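Local coordinates for protein formimidoylglutamase (Bacillus subtilis, PDB 3M1R) that catalyses the manganese-dependent hydrolysis of N-formimidoyl-L-glutamate to L-glutamate and formamide in histidine degradation, at residues S135-I140 / T170-L175; R174-E179 / H207-H212. One frame throughout, in Å; residues are numbered along the deposited sequence.

Interaction 1: S135-I140 / T170-L175; sequences STIKAI and TPFRRL
L175 N bonds to P171 O at 2.9 Å, a first-turn helical bond; L175 points its side chain at I137 of the other helix. Between side chains the contact is apolar. I137 reaches over with both branches: CG2 rests 3.9 Å from L175 CD2, while CD1, at the end of the longer arm, lies 3.9 Å from L175 CD1. The two side chains lie roughly perpendicular, and each leucine methyl meets a different branch of the isoleucine. In I137, CG1 is anti to the carbonyl carbon (chi1 -66°) and chi2 is extended, which carries CD1 past the leucine to the phenyl ring of F172; there I137 CD1 stands 4.1 Å from F172 CE2, meeting the ring obliquely. K138 takes a lesser part, its backbone N lying 4.2 Å from L175 CD2. The segment axes come no nearer than 10.5 Å and cross at -33°, a separation that I137 and L175 fill between them. F172 links the contact to the metal centre: its backbone is hydrogen-bonded to that of the calcium ligand D157, and its side chain is about 7 Å from a bound calcium ion. Helices 133-141 and 171-178 thus pack side by side as helices flanking the parallel sheet of the arginase alpha/beta fold, with I137 and F172 both resting on V149 of strand 147-152 and I137 also on F241 of strand 239-245.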
loop_
_atom_site.group_PDB
_atom_site.type_symbol
_atom_site.label_atom_id
_atom_site.label_comp_id
_atom_site.label_asym_id
_atom_site.label_seq_id
_atom_site.Cartn_x
_atom_site.Cartn_y
_atom_site.Cartn_z
ATOM N N SER D 135 27.378 -21.888 3.142
ATOM C CA SER D 135 28.026 -21.940 4.455
ATOM C C SER D 135 27.357 -22.920 5.443
ATOM O O SER D 135 28.037 -23.588 6.217
ATOM C CB SER D 135 28.146 -20.539 5.067
ATOM O OG SER D 135 28.984 -19.699 4.284
ATOM N N THR D 136 26.033 -23.005 5.423
ATOM C CA THR D 136 25.338 -23.849 6.394
ATOM C C THR D 136 25.618 -25.323 6.124
ATOM O O THR D 136 26.067 -26.046 7.006
ATOM C CB THR D 136 23.832 -23.599 6.371
ATOM O OG1 THR D 136 23.393 -23.571 5.011
ATOM C CG2 THR D 136 23.526 -22.277 7.009
ATOM N N ILE D 137 25.363 -25.751 4.892
ATOM C CA ILE D 137 25.633 -27.117 4.456
ATOM C C ILE D 137 27.090 -27.538 4.627
ATOM O O ILE D 137 27.373 -28.629 5.111
ATOM C CB ILE D 137 25.178 -27.326 3.010
ATOM C CG1 ILE D 137 23.656 -27.214 2.942
ATOM C CG2 ILE D 137 25.622 -28.665 2.506
ATOM C CD1 ILE D 137 23.095 -27.246 1.547
ATOM N N LYS D 138 28.021 -26.676 4.246
ATOM C CA LYS D 138 29.431 -26.980 4.448
ATOM C C LYS D 138 29.735 -27.291 5.921
ATOM O O LYS D 138 30.553 -28.152 6.218
ATOM C CB LYS D 138 30.280 -25.812 3.969
ATOM C CG LYS D 138 31.790 -25.952 4.136
ATOM C CD LYS D 138 32.478 -24.812 3.366
ATOM C CE LYS D 138 33.761 -24.335 4.030
ATOM N NZ LYS D 138 34.073 -22.926 3.623
ATOM N N ALA D 139 29.085 -26.576 6.835
ATOM C CA ALA D 139 29.288 -26.797 8.261
ATOM C C ALA D 139 28.709 -28.139 8.646
ATOM O O ALA D 139 29.336 -28.909 9.362
ATOM C CB ALA D 139 28.643 -25.695 9.072
ATOM N N ILE D 140 27.505 -28.424 8.166
ATOM C CA ILE D 140 26.910 -29.731 8.393
ATOM C C ILE D 140 27.854 -30.796 7.870
ATOM O O ILE D 140 28.275 -31.682 8.607
ATOM C CB ILE D 140 25.567 -29.883 7.667
ATOM C CG1 ILE D 140 24.519 -28.935 8.251
ATOM C CG2 ILE D 140 25.094 -31.322 7.730
ATOM C CD1 ILE D 140 24.271 -29.123 9.709
ATOM N N THR D 170 24.382 -19.040 -6.503
ATOM C CA THR D 170 25.607 -19.835 -6.656
ATOM C C THR D 170 25.847 -20.954 -5.627
ATOM O O THR D 170 26.806 -21.711 -5.777
ATOM C CB THR D 170 26.866 -18.945 -6.661
ATOM O OG1 THR D 170 27.078 -18.409 -5.347
ATOM C CG2 THR D 170 26.718 -17.806 -7.657
ATOM N N PRO D 171 24.990 -21.071 -4.596
ATOM C CA PRO D 171 25.410 -21.916 -3.471
ATOM C C PRO D 171 25.769 -23.325 -3.914
ATOM O O PRO D 171 26.784 -23.870 -3.479
ATOM C CB PRO D 171 24.163 -21.998 -2.588
ATOM C CG PRO D 171 23.194 -21.038 -3.140
ATOM C CD PRO D 171 23.543 -20.794 -4.560
ATOM N N PHE D 172 24.943 -23.913 -4.771
ATOM C CA PHE D 172 25.125 -25.321 -5.097
ATOM C C PHE D 172 26.242 -25.604 -6.098
ATOM O O PHE D 172 26.813 -26.698 -6.096
ATOM C CB PHE D 172 23.807 -25.973 -5.501
ATOM C CG PHE D 172 22.874 -26.130 -4.362
ATOM C CD1 PHE D 172 21.877 -25.196 -4.134
ATOM C CD2 PHE D 172 23.027 -27.181 -3.472
ATOM C CE1 PHE D 172 21.040 -25.338 -3.057
ATOM C CE2 PHE D 172 22.190 -27.319 -2.401
ATOM C CZ PHE D 172 21.205 -26.403 -2.187
ATOM N N ARG D 173 26.573 -24.621 -6.927
ATOM C CA ARG D 173 27.761 -24.743 -7.768
ATOM C C ARG D 173 29.001 -24.757 -6.877
ATOM O O ARG D 173 29.923 -25.544 -7.084
ATOM C CB ARG D 173 27.844 -23.600 -8.786
ATOM C CG ARG D 173 28.857 -23.843 -9.912
ATOM C CD ARG D 173 28.752 -22.782 -11.008
ATOM N NE ARG D 173 29.443 -23.206 -12.220
ATOM C CZ ARG D 173 28.834 -23.530 -13.356
ATOM N NH1 ARG D 173 29.550 -23.906 -14.408
ATOM N NH2 ARG D 173 27.512 -23.468 -13.444
ATOM N N ARG D 174 29.014 -23.879 -5.879
ATOM C CA ARG D 174 30.117 -23.827 -4.941
ATOM C C ARG D 174 30.230 -25.151 -4.198
ATOM O O ARG D 174 31.323 -25.694 -4.069
ATOM C CB ARG D 174 29.950 -22.668 -3.960
ATOM C CG ARG D 174 30.604 -21.376 -4.431
ATOM C CD ARG D 174 30.511 -20.277 -3.381
ATOM N NE ARG D 174 31.547 -19.267 -3.579
ATOM C CZ ARG D 174 32.784 -19.363 -3.098
ATOM N NH1 ARG D 174 33.142 -20.426 -2.386
ATOM N NH2 ARG D 174 33.663 -18.396 -3.327
ATOM N N LEU D 175 29.099 -25.672 -3.724
ATOM C CA LEU D 175 29.103 -26.945 -3.016
ATOM C C LEU D 175 29.600 -28.077 -3.922
ATOM O O LEU D 175 30.527 -28.786 -3.558
ATOM C CB LEU D 175 27.715 -27.256 -2.434
ATOM C CG LEU D 175 27.256 -26.345 -1.298
ATOM C CD1 LEU D 175 25.741 -26.332 -1.182
ATOM C CD2 LEU D 175 27.893 -26.733 0.028
#

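Interaction 2: R174-E179 / H207-H212; sequences RLLDEE and HNVNIH
The imidazole of H207 overlaps the base of the L176 side chain, with H207 CD2 equally close, at 3.7 Å, to L176 CB and L176 CG. The leucine meets the ring obliquely, and the two side chains run past each other in opposite directions. Further out, L176 CD2 comes to 4.2 Å from V209 CG2, a second and lighter apolar touch on the buried side. D177 borders the more open side of the histidine. With CG anti to its carbonyl carbon (chi1 -77°), its carboxylate swings back toward the ring; D177 OD1 lies 4.1 Å from H207 NE2, too far to bond, and the two planes are 53° apart. That oxygen is instead hydrogen-bonded to Y203 OH, while the ring of Y203 stacks on H207, so one tyrosine from helix 198-206 ties both residues together. An alanine at H207 takes away the ring, which would probably leave Y203 without its stacking partner and open a gap beside L176 CB and CG. Both segments turn here: E179 and N208 each have positive phi in a Schellman motif that closes the helix before it. The contact therefore joins the C-terminal end of helix 171-178 to the turn leaving helix 198-206, just before strand 210-213 pairs with strand 186-191, and V209 packs on L186 and Q188 of strand 186-191.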
loop_
_atom_site.group_PDB
_atom_site.type_symbol
_atom_site.label_atom_id
_atom_site.label_comp_id
_atom_site.label_asym_id
_atom_site.label_seq_id
_atom_site.Cartn_x
_atom_site.Cartn_y
_atom_site.Cartn_z
ATOM N N ARG D 174 29.014 -23.879 -5.879
ATOM C CA ARG D 174 30.117 -23.827 -4.941
ATOM C C ARG D 174 30.230 -25.151 -4.198
ATOM O O ARG D 174 31.323 -25.694 -4.069
ATOM C CB ARG D 174 29.950 -22.668 -3.960
ATOM C CG ARG D 174 30.604 -21.376 -4.431
ATOM C CD ARG D 174 30.511 -20.277 -3.381
ATOM N NE ARG D 174 31.547 -19.267 -3.579
ATOM C CZ ARG D 174 32.784 -19.363 -3.098
ATOM N NH1 ARG D 174 33.142 -20.426 -2.386
ATOM N NH2 ARG D 174 33.663 -18.396 -3.327
ATOM N N LEU D 175 29.099 -25.672 -3.724
ATOM C CA LEU D 175 29.103 -26.945 -3.016
ATOM C C LEU D 175 29.600 -28.077 -3.922
ATOM O O LEU D 175 30.527 -28.786 -3.558
ATOM C CB LEU D 175 27.715 -27.256 -2.434
ATOM C CG LEU D 175 27.256 -26.345 -1.298
ATOM C CD1 LEU D 175 25.741 -26.332 -1.182
ATOM C CD2 LEU D 175 27.893 -26.733 0.028
ATOM N N LEU D 176 28.997 -28.237 -5.101
ATOM C CA LEU D 176 29.414 -29.288 -6.041
ATOM C C LEU D 176 30.883 -29.183 -6.471
ATOM O O LEU D 176 31.645 -30.162 -6.396
ATOM C CB LEU D 176 28.522 -29.290 -7.283
ATOM C CG LEU D 176 27.311 -30.219 -7.296
ATOM C CD1 LEU D 176 27.274 -31.062 -6.049
ATOM C CD2 LEU D 176 26.045 -29.435 -7.425
ATOM N N ASP D 177 31.282 -27.995 -6.917
ATOM C CA ASP D 177 32.648 -27.784 -7.389
ATOM C C ASP D 177 33.676 -28.130 -6.312
ATOM O O ASP D 177 34.706 -28.741 -6.599
ATOM C CB ASP D 177 32.844 -26.342 -7.876
ATOM C CG ASP D 177 32.240 -26.097 -9.261
ATOM O OD1 ASP D 177 31.911 -27.083 -9.954
ATOM O OD2 ASP D 177 32.111 -24.917 -9.666
ATOM N N GLU D 178 33.381 -27.755 -5.070
ATOM C CA GLU D 178 34.347 -27.905 -3.990
ATOM C C GLU D 178 34.269 -29.289 -3.348
ATOM O O GLU D 178 35.055 -29.620 -2.460
ATOM C CB GLU D 178 34.155 -26.794 -2.957
ATOM C CG GLU D 178 34.430 -25.411 -3.531
ATOM C CD GLU D 178 34.103 -24.288 -2.567
ATOM O OE1 GLU D 178 34.007 -24.553 -1.350
ATOM O OE2 GLU D 178 33.948 -23.137 -3.032
ATOM N N GLU D 179 33.310 -30.084 -3.819
ATOM C CA GLU D 179 33.102 -31.456 -3.362
ATOM C C GLU D 179 32.659 -31.554 -1.909
ATOM O O GLU D 179 32.954 -32.532 -1.226
ATOM C CB GLU D 179 34.358 -32.287 -3.583
ATOM C CG GLU D 179 34.911 -32.170 -4.979
ATOM C CD GLU D 179 36.028 -33.147 -5.222
ATOM O OE1 GLU D 179 37.186 -32.700 -5.356
ATOM O OE2 GLU D 179 35.742 -34.363 -5.265
ATOM N N HIS D 207 26.794 -33.370 -13.188
ATOM C CA HIS D 207 27.140 -33.671 -11.813
ATOM C C HIS D 207 26.224 -34.720 -11.197
ATOM O O HIS D 207 26.344 -35.020 -10.013
ATOM C CB HIS D 207 27.110 -32.389 -10.978
ATOM C CG HIS D 207 28.433 -31.699 -10.891
ATOM N ND1 HIS D 207 28.916 -30.884 -11.893
ATOM C CD2 HIS D 207 29.380 -31.706 -9.924
ATOM C CE1 HIS D 207 30.104 -30.419 -11.550
ATOM N NE2 HIS D 207 30.408 -30.904 -10.358
ATOM N N ASN D 208 25.309 -35.262 -11.999
ATOM C CA ASN D 208 24.381 -36.302 -11.540
ATOM C C ASN D 208 23.464 -35.862 -10.405
ATOM O O ASN D 208 23.244 -36.606 -9.440
ATOM C CB ASN D 208 25.133 -37.575 -11.131
ATOM C CG ASN D 208 25.886 -38.188 -12.281
ATOM O OD1 ASN D 208 25.288 -38.638 -13.258
ATOM N ND2 ASN D 208 27.209 -38.202 -12.181
ATOM N N VAL D 209 22.927 -34.653 -10.525
ATOM C CA VAL D 209 21.934 -34.188 -9.570
ATOM C C VAL D 209 20.593 -34.854 -9.887
ATOM O O VAL D 209 20.244 -35.066 -11.056
ATOM C CB VAL D 209 21.841 -32.634 -9.559
ATOM C CG1 VAL D 209 20.600 -32.133 -8.778
ATOM C CG2 VAL D 209 23.113 -32.051 -8.964
ATOM N N ASN D 210 19.861 -35.209 -8.840
ATOM C CA ASN D 210 18.534 -35.780 -8.992
ATOM C C ASN D 210 17.505 -34.677 -9.157
ATOM O O ASN D 210 17.120 -34.016 -8.188
ATOM C CB ASN D 210 18.180 -36.634 -7.782
ATOM C CG ASN D 210 19.201 -37.717 -7.524
ATOM O OD1 ASN D 210 19.395 -38.618 -8.342
ATOM N ND2 ASN D 210 19.868 -37.629 -6.384
ATOM N N ILE D 211 17.048 -34.496 -10.387
ATOM C CA ILE D 211 16.147 -33.402 -10.692
ATOM C C ILE D 211 14.701 -33.869 -10.833
ATOM O O ILE D 211 14.397 -34.751 -11.623
ATOM C CB ILE D 211 16.589 -32.671 -11.958
ATOM C CG1 ILE D 211 18.051 -32.261 -11.819
ATOM C CG2 ILE D 211 15.683 -31.453 -12.214
ATOM C CD1 ILE D 211 18.772 -32.119 -13.145
ATOM N N HIS D 212 13.815 -33.265 -10.055
ATOM C CA HIS D 212 12.386 -33.551 -10.148
ATOM C C HIS D 212 11.593 -32.283 -10.441
ATOM O O HIS D 212 11.358 -31.457 -9.550
ATOM C CB HIS D 212 11.911 -34.226 -8.864
ATOM C CG HIS D 212 12.651 -35.491 -8.570
ATOM N ND1 HIS D 212 12.132 -36.737 -8.842
ATOM C CD2 HIS D 212 13.899 -35.698 -8.090
ATOM C CE1 HIS D 212 13.020 -37.658 -8.518
ATOM N NE2 HIS D 212 14.103 -37.054 -8.062
#

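How the interactions relate
Helix 171-178 serves both interactions, packing against helix 133-141 in interaction 1 and against the turn before strand 210-213 in interaction 2; R174 and L175 belong to both segments, and the centres lie 10 Å apart. Interaction 1 is core packing: branched aliphatic chains and a phenyl ring meet on the sheet, close to the metal site. Interaction 2 sits farther from the chain centre and is only partly buried; there a leucine is covered by a histidine with an exposed aspartate at its margin, and polar links run through Y203. Helix 171-178 thus lies between helix 133-141 and the turn leading into strand 210-213, the outermost strand of this chain's sheet on that side.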